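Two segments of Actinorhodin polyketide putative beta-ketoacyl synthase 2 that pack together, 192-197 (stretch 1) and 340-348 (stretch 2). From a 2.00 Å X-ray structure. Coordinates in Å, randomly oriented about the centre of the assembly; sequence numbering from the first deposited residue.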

# COMPACT_ATOMS: atom_id res chain seq x y z
N SER B 192 -7.88 11.75 1.48
CA SER B 192 -7.89 10.30 1.63
C SER B 192 -9.06 9.65 0.94
O SER B 192 -10.12 10.24 0.76
CB SER B 192 -7.94 9.97 3.13
OG SER B 192 -7.68 8.59 3.37
N GLY B 193 -8.86 8.40 0.55
CA GLY B 193 -9.92 7.68 -0.12
C GLY B 193 -9.35 6.60 -0.99
O GLY B 193 -8.24 6.11 -0.77
N GLY B 194 -10.12 6.24 -2.00
CA GLY B 194 -9.71 5.21 -2.91
C GLY B 194 -10.70 5.12 -4.05
O GLY B 194 -11.86 5.55 -3.94
N VAL B 195 -10.21 4.57 -5.14
CA VAL B 195 -10.97 4.37 -6.36
C VAL B 195 -10.34 3.19 -7.06
O VAL B 195 -9.12 3.07 -7.11
CB VAL B 195 -10.86 5.61 -7.30
CG1 VAL B 195 -11.45 5.28 -8.66
CG2 VAL B 195 -11.59 6.80 -6.70
N ASP B 196 -11.17 2.28 -7.57
CA ASP B 196 -10.65 1.13 -8.31
C ASP B 196 -11.47 1.00 -9.57
O ASP B 196 -12.57 1.55 -9.65
CB ASP B 196 -10.77 -0.19 -7.51
CG ASP B 196 -9.49 -0.55 -6.77
OD1 ASP B 196 -9.46 -0.37 -5.52
OD2 ASP B 196 -8.52 -1.02 -7.41
N SER B 197 -10.93 0.27 -10.53
CA SER B 197 -11.58 -0.01 -11.81
C SER B 197 -10.79 -1.13 -12.46
O SER B 197 -9.58 -1.03 -12.61
CB SER B 197 -11.57 1.21 -12.73
OG SER B 197 -12.22 0.89 -13.94
N ARG B 340 -19.45 -3.62 -5.57
CA ARG B 340 -18.30 -3.49 -4.68
C ARG B 340 -17.19 -2.76 -5.43
O ARG B 340 -16.73 -3.23 -6.48
CB ARG B 340 -17.82 -4.88 -4.22
CG ARG B 340 -18.81 -5.64 -3.33
CD ARG B 340 -18.21 -6.92 -2.72
NE ARG B 340 -17.19 -6.68 -1.69
CZ ARG B 340 -17.45 -6.35 -0.43
NH1 ARG B 340 -18.70 -6.21 -0.02
NH2 ARG B 340 -16.46 -6.19 0.43
N LEU B 341 -16.75 -1.64 -4.88
CA LEU B 341 -15.72 -0.83 -5.53
C LEU B 341 -14.33 -1.04 -4.95
O LEU B 341 -13.43 -0.22 -5.15
CB LEU B 341 -16.12 0.65 -5.47
CG LEU B 341 -17.59 0.97 -5.79
CD1 LEU B 341 -17.76 2.47 -5.66
CD2 LEU B 341 -17.99 0.51 -7.22
N TYR B 342 -14.14 -2.13 -4.22
CA TYR B 342 -12.84 -2.46 -3.67
C TYR B 342 -12.26 -1.35 -2.80
O TYR B 342 -12.81 -1.04 -1.74
CB TYR B 342 -11.89 -2.82 -4.82
CG TYR B 342 -12.38 -4.00 -5.65
CD1 TYR B 342 -12.39 -5.29 -5.12
CD2 TYR B 342 -12.88 -3.81 -6.94
CE1 TYR B 342 -12.90 -6.37 -5.85
CE2 TYR B 342 -13.40 -4.89 -7.67
CZ TYR B 342 -13.41 -6.16 -7.12
OH TYR B 342 -13.94 -7.21 -7.83
N SER B 343 -11.17 -0.73 -3.25
CA SER B 343 -10.58 0.33 -2.45
C SER B 343 -11.51 1.54 -2.42
O SER B 343 -11.34 2.44 -1.60
CB SER B 343 -9.19 0.72 -2.98
OG SER B 343 -9.28 1.61 -4.09
N GLY B 344 -12.52 1.54 -3.29
CA GLY B 344 -13.47 2.65 -3.31
C GLY B 344 -14.67 2.42 -2.40
O GLY B 344 -15.33 3.37 -1.98
N GLY B 345 -14.93 1.16 -2.06
CA GLY B 345 -16.09 0.82 -1.24
C GLY B 345 -16.18 1.40 0.16
O GLY B 345 -17.23 1.90 0.56
N GLY B 346 -15.09 1.31 0.91
CA GLY B 346 -15.10 1.84 2.27
C GLY B 346 -15.34 3.34 2.23
O GLY B 346 -16.24 3.87 2.90
N PRO B 347 -14.52 4.06 1.46
CA PRO B 347 -14.65 5.51 1.34
C PRO B 347 -16.06 5.96 0.95
O PRO B 347 -16.60 6.91 1.53
CB PRO B 347 -13.61 5.85 0.28
CG PRO B 347 -12.50 4.90 0.64
CD PRO B 347 -13.27 3.60 0.84
N LEU B 348 -16.67 5.27 -0.01
CA LEU B 348 -18.02 5.62 -0.46
C LEU B 348 -19.06 5.34 0.63
O LEU B 348 -20.03 6.08 0.80
CB LEU B 348 -18.38 4.87 -1.75
CG LEU B 348 -19.62 5.41 -2.46
CD1 LEU B 348 -19.45 6.91 -2.69
CD2 LEU B 348 -19.85 4.69 -3.78

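This is a small, buried contact in which the glycine-rich backbone of a strand lies close against a loop leading into a helix, fastened at one end by an aspartate that receives hydrogen bonds from a serine. The two segments lie at least 145 residues apart in sequence wherever they touch, and together they bury 290 Å².

The register sets the terms. Val 195 CA and Gly 344 CA come within 4.3 Å, the nearer of the two registered pairs; Gly 193 CA and Pro 347 CA stand 5.4 Å apart, with the proline ring reaching into the gap. At Gly 194 the absence of a side chain permits the close approach. A CB on Gly 194 would point toward the loop and sit 2.3 Å from Ser 343 O, an outright clash. With hydrogen there instead, Gly 194 CA rests 3.5 Å from Ser 343 O, and Gly 344 CA lies 3.4 Å from Gly 194 O, so each segment offers a CA-H to a carbonyl oxygen of the other. Gly 193 is glycine for a more local reason: at its backbone angles, a CB would be jammed against the carbonyl oxygen of the preceding residue.

The CA-to-CB bond of Pro 347 points toward the strand, and Pro 347 CG lies 3.9 Å from Gly 193 CA and 3.8 Å from Gly 194 N. This is van der Waals packing of a compact ring against bare backbone.

The polar chemistry gathers at Asp 196, whose CA-to-CB bond points toward the loop. Asp 196 OD1 accepts from Ser 343 N at 2.9 Å and from Ser 343 OG at a very short 2.4 Å. Ser 343, in the p rotamer, thus presents amide and hydroxyl to the same carboxyl oxygen. The exact lengths deserve caution, because OD1 is modelled too close to Ser 343 CB. OD1 and OD2 also find hydrogen-bond partners elsewhere in the structure.

Around this anchor, Asp 196 CB packs 3.6 Å from Leu 341 O and meets the Tyr 342 ring obliquely, while the tyrosine's end leads away from the strand. The CA-to-CB bond of Val 195 points away from the loop, so what it brings to the contact is backbone. The rule to read here is economical: leave out the side chain that would strike a carbonyl, or turn it away, fill the wider gap with proline, and place a carboxyl group where an amide and a hydroxyl converge.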